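PDB 4GAM: methane monooxygenase regulatory protein B from Methylococcus capsulatus, which probably binds the hydroxylase component of soluble methane monooxygenase and regulates its oxidation of methane to methanol. Local coordinates for residues V38-K43 and V107-T112; E86-E91 and G120-I125; N63-V68 and I79-K84; L42-E47 and V70-G75. All blocks are in the same frame, centred on the assembly; numbering follows the deposited sequence.

Overall arrangement
From the N terminus, strand 37-43 is used first. Interaction 1 pairs it with 107-112 and closes the longest loop. Interaction 4 starts from the same strand, sharing Leu42 and Lys43, and reaches the turn after strand 69-72. Interaction 3 ties the loop after helix 46-63 to strand 76-82. It crosses interaction 4 along the chain, and both its segments lie between those of interaction 1. These three contacts all reach one four-stranded antiparallel sheet. Interaction 2 follows 3 and 4 in series and crosses interaction 1. It pairs strands 84-88 and 122-126 of a second, three-stranded sheet, and Ile125 packs against Val38 and Thr112 of the first.

Interaction 1 (V38-K43 and V107-T112); sequences VVLVLK and VDVSST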
loop_
_atom_site.group_PDB
_atom_site.type_symbol
_atom_site.label_atom_id
_atom_site.label_comp_id
_atom_site.label_asym_id
_atom_site.label_seq_id
_atom_site.Cartn_x
_atom_site.Cartn_y
_atom_site.Cartn_z
ATOM N N VAL D 38 -30.868 -0.928 13.146
ATOM C CA VAL D 38 -29.742 -1.457 12.396
ATOM C C VAL D 38 -28.472 -0.829 12.954
ATOM O O VAL D 38 -28.481 0.325 13.386
ATOM C CB VAL D 38 -29.898 -1.173 10.875
ATOM C CG1 VAL D 38 -28.903 -0.119 10.395
ATOM C CG2 VAL D 38 -29.756 -2.452 10.075
ATOM N N VAL D 39 -27.389 -1.597 12.984
ATOM C CA VAL D 39 -26.128 -1.081 13.497
ATOM C C VAL D 39 -25.024 -1.163 12.450
ATOM O O VAL D 39 -24.726 -2.237 11.922
ATOM C CB VAL D 39 -25.688 -1.814 14.776
ATOM C CG1 VAL D 39 -24.377 -1.236 15.302
ATOM C CG2 VAL D 39 -26.778 -1.732 15.831
ATOM N N LEU D 40 -24.427 -0.014 12.152
ATOM C CA LEU D 40 -23.324 0.058 11.208
ATOM C C LEU D 40 -22.068 0.567 11.907
ATOM O O LEU D 40 -22.095 1.595 12.583
ATOM C CB LEU D 40 -23.695 0.966 10.038
ATOM C CG LEU D 40 -22.707 1.038 8.875
ATOM C CD1 LEU D 40 -22.300 -0.357 8.432
ATOM C CD2 LEU D 40 -23.321 1.814 7.717
ATOM N N VAL D 41 -20.972 -0.169 11.756
ATOM C CA VAL D 41 -19.692 0.242 12.321
ATOM C C VAL D 41 -18.723 0.602 11.205
ATOM O O VAL D 41 -18.370 -0.247 10.383
ATOM C CB VAL D 41 -19.064 -0.862 13.188
ATOM C CG1 VAL D 41 -17.626 -0.502 13.536
ATOM C CG2 VAL D 41 -19.888 -1.085 14.449
ATOM N N LEU D 42 -18.295 1.860 11.182
ATOM C CA LEU D 42 -17.408 2.350 10.131
ATOM C C LEU D 42 -16.064 2.834 10.680
ATOM O O LEU D 42 -16.007 3.737 11.516
ATOM C CB LEU D 42 -18.096 3.457 9.328
ATOM C CG LEU D 42 -19.392 3.050 8.618
ATOM C CD1 LEU D 42 -20.016 4.240 7.910
ATOM C CD2 LEU D 42 -19.143 1.919 7.636
ATOM N N LYS D 43 -14.990 2.221 10.190
ATOM C CA LYS D 43 -13.631 2.513 10.637
ATOM C C LYS D 43 -13.231 3.960 10.346
ATOM O O LYS D 43 -13.458 4.467 9.246
ATOM C CB LYS D 43 -12.662 1.546 9.956
ATOM C CG LYS D 43 -11.262 1.520 10.533
ATOM C CD LYS D 43 -10.382 0.557 9.746
ATOM C CE LYS D 43 -9.007 0.425 10.370
ATOM N NZ LYS D 43 -8.063 -0.324 9.498
ATOM N N VAL D 107 -13.564 -1.631 2.540
ATOM C CA VAL D 107 -12.286 -1.606 3.237
ATOM C C VAL D 107 -12.473 -1.120 4.672
ATOM O O VAL D 107 -11.831 -1.618 5.602
ATOM C CB VAL D 107 -11.278 -0.693 2.511
ATOM C CG1 VAL D 107 -9.992 -0.546 3.319
ATOM C CG2 VAL D 107 -10.985 -1.234 1.119
ATOM N N ASP D 108 -13.375 -0.161 4.849
ATOM C CA ASP D 108 -13.526 0.504 6.136
ATOM C C ASP D 108 -14.895 0.328 6.804
ATOM O O ASP D 108 -15.187 0.990 7.801
ATOM C CB ASP D 108 -13.181 1.991 6.006
ATOM C CG ASP D 108 -11.714 2.227 5.700
ATOM O OD1 ASP D 108 -10.852 1.636 6.389
ATOM O OD2 ASP D 108 -11.423 3.000 4.764
ATOM N N VAL D 109 -15.737 -0.551 6.270
ATOM C CA VAL D 109 -16.940 -0.931 7.008
ATOM C C VAL D 109 -16.602 -2.087 7.945
ATOM O O VAL D 109 -16.482 -3.239 7.526
ATOM C CB VAL D 109 -18.150 -1.266 6.095
ATOM C CG1 VAL D 109 -17.753 -2.201 4.983
ATOM C CG2 VAL D 109 -19.294 -1.853 6.915
ATOM N N SER D 110 -16.427 -1.767 9.221
ATOM C CA SER D 110 -15.911 -2.748 10.168
ATOM C C SER D 110 -16.927 -3.789 10.615
ATOM O O SER D 110 -16.618 -4.972 10.647
ATOM C CB SER D 110 -15.239 -2.070 11.362
ATOM O OG SER D 110 -13.899 -1.732 11.041
ATOM N N SER D 111 -18.140 -3.370 10.952
ATOM C CA SER D 111 -19.142 -4.358 11.326
ATOM C C SER D 111 -20.589 -3.979 11.042
ATOM O O SER D 111 -20.907 -2.856 10.650
ATOM C CB SER D 111 -18.983 -4.782 12.789
ATOM O OG SER D 111 -19.609 -6.036 13.016
ATOM N N THR D 112 -21.460 -4.951 11.265
ATOM C CA THR D 112 -22.854 -4.846 10.890
ATOM C C THR D 112 -23.699 -5.604 11.902
ATOM O O THR D 112 -23.313 -6.674 12.363
ATOM C CB THR D 112 -23.065 -5.441 9.481
ATOM O OG1 THR D 112 -22.711 -4.465 8.492
ATOM C CG2 THR D 112 -24.506 -5.869 9.270
#
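Leu40 has CG anti to its backbone N (chi1 -174°), whereas Leu42 has CG beside the N (chi1 -60°), so both leucines bring a methyl to Val109. Leu40 CD1 meets Val109 CG2 at 3.7 Å, the side chains crossing at about a right angle. Leu42 CD2 lies 3.7 Å from Val109 CB and comes in obliquely. Val41 points to the opposite face. Its CG1, anti to the backbone N, touches Ser110 CB at 3.6 Å, and its CB faces Ser111 CB.

The backbone joins the two antiparallel strands. Val41 N donates to Ser111 O (2.9 Å) from above the carbonyl plane. Ser111 N returns a bond to a lone pair of Val41 O (3.2 Å), which also receives a weak one from Ser110 N. Lys43 N donates to Asp108 O at 2.7 Å, nearly along the C=O axis. The extended Lys43 chain then runs obliquely past the Asp108 carboxylate. The hydroxyls of Ser110 and Ser111 bond to the chain of another protein, so this strand, outermost in the sheet within this chain, is part of an interface. Two residues, Ser110 and Ser111, stand against Val41 alone, and the register shifts by one: this is a classic beta bulge.

Interaction 2 (E86-E91 and G120-I125); sequences EVDCDE and GNKFTI
Strands 86-88 and 122-125 form an antiparallel ladder at one side of a three-stranded sheet, and their side chains alternate between its faces. On one face Val87 and Phe123 form the hydrogen-bonded pair. Phe123 has CG anti to its backbone N. Val87 CG2 sits at the edge of the ring, near its plane, 4.4 Å from Phe123 CD2. Phe105 and Val102 of helix 102-105 pack on this face, against Val87 and Phe123 respectively.

On the other face Glu86 and Thr124 lie side by side and point the same way, with Glu86 CG 3.7 Å from Thr124 CB. The Glu86 carboxylate is salt-bridged to Lys84. Asp88 and Lys122 cross obliquely. Asp88 OD1 touches Lys122 CE at 3.7 Å, while Lys122 NZ stays 4.2 Å from Asp88 OD1, too far for a salt bridge.

The backbone carries the ladder. Val87 N donates to Phe123 O at 2.6 Å, nearly along the C=O axis, and Phe123 N returns a bond to Val87 O. Past the strand end, Cys89 N donates to Asn121 O at 3.2 Å.

Asn121 and Asp90 meet at about a right angle, their amide and carboxylate planes 53° apart. Asn121 ND2 donates to Asp90 OD1 at 3.2 Å. An alanine in place of Asn121 would remove the amide and would probably loosen the link between this loop and the helix holding Asp90. In this bond Asp90 OD1 uses its syn lone pair and lies close to the amide plane of Asn121.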
loop_
_atom_site.group_PDB
_atom_site.type_symbol
_atom_site.label_atom_id
_atom_site.label_comp_id
_atom_site.label_asym_id
_atom_site.label_seq_id
_atom_site.Cartn_x
_atom_site.Cartn_y
_atom_site.Cartn_z
ATOM N N GLU D 86 -28.561 2.779 3.331
ATOM C CA GLU D 86 -28.007 2.498 2.011
ATOM C C GLU D 86 -26.848 3.435 1.692
ATOM O O GLU D 86 -26.894 4.629 1.996
ATOM C CB GLU D 86 -29.085 2.613 0.931
ATOM C CG GLU D 86 -30.226 1.620 1.071
ATOM C CD GLU D 86 -31.177 1.665 -0.110
ATOM O OE1 GLU D 86 -32.223 2.341 -0.007
ATOM O OE2 GLU D 86 -30.875 1.028 -1.144
ATOM N N VAL D 87 -25.805 2.886 1.080
ATOM C CA VAL D 87 -24.649 3.674 0.678
ATOM C C VAL D 87 -24.392 3.530 -0.820
ATOM O O VAL D 87 -23.926 2.487 -1.279
ATOM C CB VAL D 87 -23.382 3.254 1.455
ATOM C CG1 VAL D 87 -22.181 4.075 1.007
ATOM C CG2 VAL D 87 -23.602 3.405 2.948
ATOM N N ASP D 88 -24.713 4.571 -1.584
ATOM C CA ASP D 88 -24.365 4.594 -2.999
ATOM C C ASP D 88 -22.895 4.966 -3.128
ATOM O O ASP D 88 -22.478 6.049 -2.715
ATOM C CB ASP D 88 -25.236 5.580 -3.776
ATOM C CG ASP D 88 -25.001 5.503 -5.275
ATOM O OD1 ASP D 88 -24.616 4.418 -5.760
ATOM O OD2 ASP D 88 -25.198 6.523 -5.969
ATOM N N CYS D 89 -22.110 4.060 -3.700
ATOM C CA CYS D 89 -20.662 4.206 -3.708
ATOM C C CYS D 89 -20.141 4.903 -4.958
ATOM O O CYS D 89 -18.976 5.292 -5.019
ATOM C CB CYS D 89 -19.994 2.844 -3.524
ATOM S SG CYS D 89 -20.428 2.034 -1.962
ATOM N N ASP D 90 -21.006 5.054 -5.957
ATOM C CA ASP D 90 -20.673 5.851 -7.129
ATOM C C ASP D 90 -20.836 7.316 -6.748
ATOM O O ASP D 90 -20.212 8.202 -7.331
ATOM C CB ASP D 90 -21.585 5.496 -8.306
ATOM C CG ASP D 90 -21.500 4.025 -8.692
ATOM O OD1 ASP D 90 -20.454 3.390 -8.436
ATOM O OD2 ASP D 90 -22.484 3.504 -9.258
ATOM N N GLU D 91 -21.686 7.547 -5.752
ATOM C CA GLU D 91 -21.877 8.862 -5.155
ATOM C C GLU D 91 -20.608 9.256 -4.402
ATOM O O GLU D 91 -20.138 10.390 -4.503
ATOM C CB GLU D 91 -23.067 8.811 -4.196
ATOM C CG GLU D 91 -23.716 10.145 -3.881
ATOM C CD GLU D 91 -24.916 9.994 -2.958
ATOM O OE1 GLU D 91 -25.920 10.708 -3.160
ATOM O OE2 GLU D 91 -24.855 9.158 -2.030
ATOM N N GLY D 120 -24.786 -4.509 -6.943
ATOM C CA GLY D 120 -23.911 -3.771 -7.835
ATOM C C GLY D 120 -22.945 -2.936 -7.019
ATOM O O GLY D 120 -22.183 -3.471 -6.215
ATOM N N ASN D 121 -22.979 -1.622 -7.220
ATOM C CA ASN D 121 -22.172 -0.704 -6.419
ATOM C C ASN D 121 -23.016 0.046 -5.385
ATOM O O ASN D 121 -22.748 1.205 -5.066
ATOM C CB ASN D 121 -21.420 0.285 -7.312
ATOM C CG ASN D 121 -20.319 -0.376 -8.117
ATOM O OD1 ASN D 121 -20.349 -1.585 -8.360
ATOM N ND2 ASN D 121 -19.336 0.416 -8.533
ATOM N N LYS D 122 -24.035 -0.629 -4.865
ATOM C CA LYS D 122 -24.941 -0.027 -3.897
ATOM C C LYS D 122 -25.053 -0.908 -2.659
ATOM O O LYS D 122 -25.776 -1.905 -2.656
ATOM C CB LYS D 122 -26.318 0.191 -4.528
ATOM C CG LYS D 122 -26.888 1.587 -4.317
ATOM C CD LYS D 122 -27.581 2.109 -5.575
ATOM C CE LYS D 122 -28.134 3.516 -5.361
ATOM N NZ LYS D 122 -28.743 4.091 -6.596
ATOM N N PHE D 123 -24.326 -0.535 -1.609
ATOM C CA PHE D 123 -24.318 -1.297 -0.364
ATOM C C PHE D 123 -25.482 -0.912 0.547
ATOM O O PHE D 123 -25.675 0.259 0.865
ATOM C CB PHE D 123 -22.986 -1.106 0.367
ATOM C CG PHE D 123 -22.940 -1.745 1.726
ATOM C CD1 PHE D 123 -22.581 -3.076 1.868
ATOM C CD2 PHE D 123 -23.243 -1.011 2.866
ATOM C CE1 PHE D 123 -22.535 -3.666 3.122
ATOM C CE2 PHE D 123 -23.199 -1.596 4.122
ATOM C CZ PHE D 123 -22.843 -2.924 4.250
ATOM N N THR D 124 -26.252 -1.907 0.972
ATOM C CA THR D 124 -27.385 -1.662 1.851
ATOM C C THR D 124 -27.412 -2.630 3.031
ATOM O O THR D 124 -27.141 -3.823 2.879
ATOM C CB THR D 124 -28.726 -1.715 1.078
ATOM O OG1 THR D 124 -29.765 -2.198 1.940
ATOM C CG2 THR D 124 -28.614 -2.630 -0.130
ATOM N N ILE D 125 -27.722 -2.098 4.209
ATOM C CA ILE D 125 -27.880 -2.901 5.418
ATOM C C ILE D 125 -29.281 -2.695 5.994
ATOM O O ILE D 125 -29.718 -1.561 6.184
ATOM C CB ILE D 125 -26.800 -2.565 6.472
ATOM C CG1 ILE D 125 -27.141 -3.213 7.815
ATOM C CG2 ILE D 125 -26.629 -1.056 6.621
ATOM C CD1 ILE D 125 -26.264 -2.748 8.952
#

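Interaction 3 (N63-V68 and I79-K84); sequences NVNPTV and IKANGK
Residues 65-68 make a type I beta turn in the loop after helix 46-63, and residues 79-82 are the end of a strand. The two backbones come closest at Val68 and Ala81, with their CA atoms 4.1 Å apart. Ala81 CA-H points at Thr67 O, at 3.3 Å between CA and O. The loop contains an Asx turn, in which Asn65 OD1 accepts from Thr67 N at 3.1 Å.

Asn65 places CG anti to its backbone N (chi1 -165°), and this turns the amide toward the strand. Its oxygen takes two donors. Thr67 N comes from above the carbonyl plane, and Thr67 OG1 lies in the plane on a lone pair. ND2 reaches the other way and makes a weak bond to Lys84 O at 2.8 Å. An alanine in place of Asn65 would remove both ends of this bridge and would probably leave the turn less well fixed against the strand.

On the apolar side, Val68 and Ile79 lie side by side and point the same way, with Val68 CG2 3.6 Å from Ile79 CG2. Val68 CB stands 3.9 Å from Ala81 CB. Leu56 and Lys61 of helix 46-63 also pack on Val68, so Val68 lies between the helix and strand 76-82.

Thr67 and Asn82 cross at about a right angle, and the Asn82 amide oxygen is taken by Asn6. Thr67 OG1 occupies the crowded position between its own backbone N and carbonyl carbon. There it accepts a hydrogen bond from Asn82 N at 2.9 Å, with an angle of 160° at the hydrogen.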
loop_
_atom_site.group_PDB
_atom_site.type_symbol
_atom_site.label_atom_id
_atom_site.label_comp_id
_atom_site.label_asym_id
_atom_site.label_seq_id
_atom_site.Cartn_x
_atom_site.Cartn_y
_atom_site.Cartn_z
ATOM N N ASN D 63 -33.063 13.781 3.935
ATOM C CA ASN D 63 -33.988 13.424 2.861
ATOM C C ASN D 63 -34.457 11.969 2.864
ATOM O O ASN D 63 -35.511 11.657 2.310
ATOM C CB ASN D 63 -33.385 13.767 1.496
ATOM C CG ASN D 63 -32.907 15.204 1.414
ATOM O OD1 ASN D 63 -33.707 16.129 1.286
ATOM N ND2 ASN D 63 -31.596 15.397 1.481
ATOM N N VAL D 64 -33.683 11.081 3.481
ATOM C CA VAL D 64 -33.997 9.652 3.435
ATOM C C VAL D 64 -34.315 9.026 4.797
ATOM O O VAL D 64 -35.419 8.524 5.011
ATOM C CB VAL D 64 -32.877 8.842 2.746
ATOM C CG1 VAL D 64 -33.231 7.365 2.733
ATOM C CG2 VAL D 64 -32.658 9.339 1.332
ATOM N N ASN D 65 -33.346 9.048 5.709
ATOM C CA ASN D 65 -33.508 8.403 7.011
ATOM C C ASN D 65 -33.157 9.328 8.176
ATOM O O ASN D 65 -32.012 9.361 8.616
ATOM C CB ASN D 65 -32.654 7.132 7.078
ATOM C CG ASN D 65 -33.036 6.224 8.237
ATOM O OD1 ASN D 65 -33.751 6.628 9.155
ATOM N ND2 ASN D 65 -32.551 4.988 8.200
ATOM N N PRO D 66 -34.154 10.066 8.695
ATOM C CA PRO D 66 -33.974 11.027 9.794
ATOM C C PRO D 66 -33.655 10.370 11.134
ATOM O O PRO D 66 -33.568 11.068 12.148
ATOM C CB PRO D 66 -35.338 11.726 9.878
ATOM C CG PRO D 66 -36.001 11.451 8.570
ATOM C CD PRO D 66 -35.527 10.094 8.167
ATOM N N THR D 67 -33.482 9.053 11.134
ATOM C CA THR D 67 -33.248 8.310 12.364
ATOM C C THR D 67 -31.818 7.782 12.471
ATOM O O THR D 67 -31.517 6.981 13.356
ATOM C CB THR D 67 -34.224 7.121 12.500
ATOM O OG1 THR D 67 -33.903 6.121 11.523
ATOM C CG2 THR D 67 -35.667 7.577 12.304
ATOM N N VAL D 68 -30.938 8.214 11.572
ATOM C CA VAL D 68 -29.557 7.742 11.615
ATOM C C VAL D 68 -28.732 8.500 12.650
ATOM O O VAL D 68 -28.523 9.710 12.540
ATOM C CB VAL D 68 -28.862 7.772 10.231
ATOM C CG1 VAL D 68 -29.071 9.102 9.544
ATOM C CG2 VAL D 68 -27.376 7.478 10.378
ATOM N N ILE D 79 -22.782 3.837 14.193
ATOM C CA ILE D 79 -23.985 4.336 13.534
ATOM C C ILE D 79 -25.173 3.420 13.821
ATOM O O ILE D 79 -25.038 2.198 13.798
ATOM C CB ILE D 79 -23.786 4.444 11.998
ATOM C CG1 ILE D 79 -22.685 5.443 11.662
ATOM C CG2 ILE D 79 -25.063 4.857 11.302
ATOM C CD1 ILE D 79 -21.387 4.791 11.274
ATOM N N LYS D 80 -26.329 4.014 14.098
ATOM C CA LYS D 80 -27.540 3.253 14.375
ATOM C C LYS D 80 -28.763 3.980 13.828
ATOM O O LYS D 80 -28.996 5.144 14.147
ATOM C CB LYS D 80 -27.686 3.020 15.881
ATOM C CG LYS D 80 -28.970 2.321 16.311
ATOM C CD LYS D 80 -28.714 1.479 17.550
ATOM C CE LYS D 80 -29.988 0.910 18.140
ATOM N NZ LYS D 80 -29.686 -0.083 19.211
ATOM N N ALA D 81 -29.537 3.290 12.996
ATOM C CA ALA D 81 -30.725 3.883 12.389
ATOM C C ALA D 81 -31.907 2.930 12.457
ATOM O O ALA D 81 -31.753 1.760 12.808
ATOM C CB ALA D 81 -30.446 4.271 10.946
ATOM N N ASN D 82 -33.087 3.438 12.118
ATOM C CA ASN D 82 -34.296 2.625 12.104
ATOM C C ASN D 82 -34.613 2.071 10.719
ATOM O O ASN D 82 -34.848 2.825 9.775
ATOM C CB ASN D 82 -35.490 3.423 12.634
ATOM C CG ASN D 82 -35.566 3.421 14.145
ATOM O OD1 ASN D 82 -35.091 4.345 14.805
ATOM N ND2 ASN D 82 -36.163 2.373 14.703
ATOM N N GLY D 83 -34.614 0.748 10.607
ATOM C CA GLY D 83 -34.996 0.096 9.369
ATOM C C GLY D 83 -33.815 -0.307 8.512
ATOM O O GLY D 83 -33.558 -1.496 8.333
ATOM N N LYS D 84 -33.092 0.679 7.986
ATOM C CA LYS D 84 -32.029 0.400 7.026
ATOM C C LYS D 84 -31.120 1.595 6.748
ATOM O O LYS D 84 -31.470 2.741 7.036
ATOM C CB LYS D 84 -32.637 -0.061 5.702
ATOM C CG LYS D 84 -33.403 1.034 4.980
ATOM C CD LYS D 84 -33.947 0.539 3.658
ATOM C CE LYS D 84 -33.951 1.642 2.617
ATOM N NZ LYS D 84 -34.331 1.111 1.281
#

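Interaction 4 (L42-E47 and V70-G75); sequences LKKSDE and VEDRAG
One hydrogen bond joins the two segments, and it is made by the backbone. Lys44 N donates to Gly75 O at 2.8 Å. The bond is nearly straight, 163° at the hydrogen, but the donor stands 38° above the carbonyl plane and so is not on a lone pair. It extends the antiparallel pairing of strands 37-43 and 76-82, in which Leu42 pairs with Trp77.

The van der Waals contacts lie around the same carbonyl. Lys44 CB rests 3.2 Å from Gly75 O and 3.5 Å from Gly75 C. Lys44 CD then passes Ala74 O at 4.0 Å. The lysine chain bends at chi3 and chi4, so its end turns away from the 70-75 segment. It also packs on Trp77. Lys43 adds little here: its CG comes no nearer than 4.1 Å to Gly75 O.

Charge plays a weak part between the segments. Lys44 NZ is 6.3 Å from Asp72 OD1, too far for a salt bridge. Several charged groups have partners on other proteins of the assembly. Lys44 NZ makes a weak hydrogen bond to the backbone of one such chain, and Asp72 OD2 makes weak bonds to the backbone of another. Arg73 is salt-bridged to an acidic side chain of another protein, and Asp46 to a basic one. Ser45, at the N-cap position of helix 46-63, bonds weakly through OG to Asp108.

The link therefore rests on the main chain of Lys44 and Gly75 and on aliphatic carbons. Several of the side-chain charges instead meet chains of other proteins, so this corner of the fold is tied internally by backbone and engaged outwardly by charge.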
loop_
_atom_site.group_PDB
_atom_site.type_symbol
_atom_site.label_atom_id
_atom_site.label_comp_id
_atom_site.label_asym_id
_atom_site.label_seq_id
_atom_site.Cartn_x
_atom_site.Cartn_y
_atom_site.Cartn_z
ATOM N N LEU D 42 -18.295 1.860 11.182
ATOM C CA LEU D 42 -17.408 2.350 10.131
ATOM C C LEU D 42 -16.064 2.834 10.680
ATOM O O LEU D 42 -16.007 3.737 11.516
ATOM C CB LEU D 42 -18.096 3.457 9.328
ATOM C CG LEU D 42 -19.392 3.050 8.618
ATOM C CD1 LEU D 42 -20.016 4.240 7.910
ATOM C CD2 LEU D 42 -19.143 1.919 7.636
ATOM N N LYS D 43 -14.990 2.221 10.190
ATOM C CA LYS D 43 -13.631 2.513 10.637
ATOM C C LYS D 43 -13.231 3.960 10.346
ATOM O O LYS D 43 -13.458 4.467 9.246
ATOM C CB LYS D 43 -12.662 1.546 9.956
ATOM C CG LYS D 43 -11.262 1.520 10.533
ATOM C CD LYS D 43 -10.382 0.557 9.746
ATOM C CE LYS D 43 -9.007 0.425 10.370
ATOM N NZ LYS D 43 -8.063 -0.324 9.498
ATOM N N LYS D 44 -12.633 4.616 11.340
ATOM C CA LYS D 44 -12.265 6.031 11.232
ATOM C C LYS D 44 -11.110 6.281 10.264
ATOM O O LYS D 44 -9.944 6.084 10.607
ATOM C CB LYS D 44 -11.925 6.619 12.607
ATOM C CG LYS D 44 -12.919 7.662 13.096
ATOM C CD LYS D 44 -12.331 8.573 14.170
ATOM C CE LYS D 44 -12.253 10.018 13.690
ATOM N NZ LYS D 44 -11.247 10.200 12.604
ATOM N N SER D 45 -11.445 6.730 9.058
ATOM C CA SER D 45 -10.449 7.048 8.042
ATOM C C SER D 45 -10.892 8.263 7.236
ATOM O O SER D 45 -11.937 8.847 7.510
ATOM C CB SER D 45 -10.232 5.854 7.111
ATOM O OG SER D 45 -11.363 5.640 6.282
ATOM N N ASP D 46 -10.096 8.632 6.237
ATOM C CA ASP D 46 -10.383 9.816 5.430
ATOM C C ASP D 46 -11.689 9.689 4.642
ATOM O O ASP D 46 -12.526 10.592 4.672
ATOM C CB ASP D 46 -9.215 10.121 4.488
ATOM C CG ASP D 46 -9.210 11.563 4.012
ATOM O OD1 ASP D 46 -9.736 12.433 4.741
ATOM O OD2 ASP D 46 -8.675 11.830 2.913
ATOM N N GLU D 47 -11.863 8.568 3.947
ATOM C CA GLU D 47 -13.051 8.346 3.123
ATOM C C GLU D 47 -14.330 8.240 3.951
ATOM O O GLU D 47 -15.354 8.829 3.602
ATOM C CB GLU D 47 -12.889 7.087 2.265
ATOM C CG GLU D 47 -11.738 7.138 1.271
ATOM C CD GLU D 47 -10.401 6.791 1.898
ATOM O OE1 GLU D 47 -10.326 6.700 3.142
ATOM O OE2 GLU D 47 -9.422 6.600 1.146
ATOM N N VAL D 70 -25.087 8.663 14.469
ATOM C CA VAL D 70 -23.684 8.282 14.554
ATOM C C VAL D 70 -23.060 8.876 15.820
ATOM O O VAL D 70 -23.357 10.009 16.201
ATOM C CB VAL D 70 -22.896 8.688 13.270
ATOM C CG1 VAL D 70 -23.760 9.543 12.357
ATOM C CG2 VAL D 70 -21.581 9.393 13.610
ATOM N N GLU D 71 -22.224 8.091 16.492
ATOM C CA GLU D 71 -21.540 8.565 17.687
ATOM C C GLU D 71 -20.049 8.270 17.613
ATOM O O GLU D 71 -19.634 7.244 17.071
ATOM C CB GLU D 71 -22.137 7.932 18.944
ATOM C CG GLU D 71 -23.575 8.324 19.221
ATOM C CD GLU D 71 -23.991 8.000 20.639
ATOM O OE1 GLU D 71 -25.178 7.677 20.858
ATOM O OE2 GLU D 71 -23.127 8.070 21.539
ATOM N N ASP D 72 -19.246 9.174 18.162
ATOM C CA ASP D 72 -17.802 9.010 18.139
ATOM C C ASP D 72 -17.329 8.037 19.208
ATOM O O ASP D 72 -17.709 8.144 20.376
ATOM C CB ASP D 72 -17.099 10.354 18.321
ATOM C CG ASP D 72 -15.585 10.224 18.332
ATOM O OD1 ASP D 72 -15.048 9.397 17.561
ATOM O OD2 ASP D 72 -14.935 10.950 19.113
ATOM N N ARG D 73 -16.500 7.085 18.794
ATOM C CA ARG D 73 -15.830 6.187 19.723
ATOM C C ARG D 73 -14.325 6.363 19.555
ATOM O O ARG D 73 -13.857 7.458 19.248
ATOM C CB ARG D 73 -16.248 4.738 19.472
ATOM C CG ARG D 73 -17.761 4.523 19.492
ATOM C CD ARG D 73 -18.190 3.668 20.673
ATOM N NE ARG D 73 -19.078 4.373 21.595
ATOM C CZ ARG D 73 -19.268 4.020 22.864
ATOM N NH1 ARG D 73 -18.626 2.977 23.370
ATOM N NH2 ARG D 73 -20.095 4.718 23.629
ATOM N N ALA D 74 -13.567 5.291 19.751
ATOM C CA ALA D 74 -12.120 5.362 19.598
ATOM C C ALA D 74 -11.736 5.572 18.142
ATOM O O ALA D 74 -11.611 6.704 17.671
ATOM C CB ALA D 74 -11.477 4.102 20.121
ATOM N N GLY D 75 -11.551 4.466 17.432
ATOM C CA GLY D 75 -11.154 4.519 16.043
ATOM C C GLY D 75 -12.265 4.131 15.093
ATOM O O GLY D 75 -12.002 3.741 13.956
#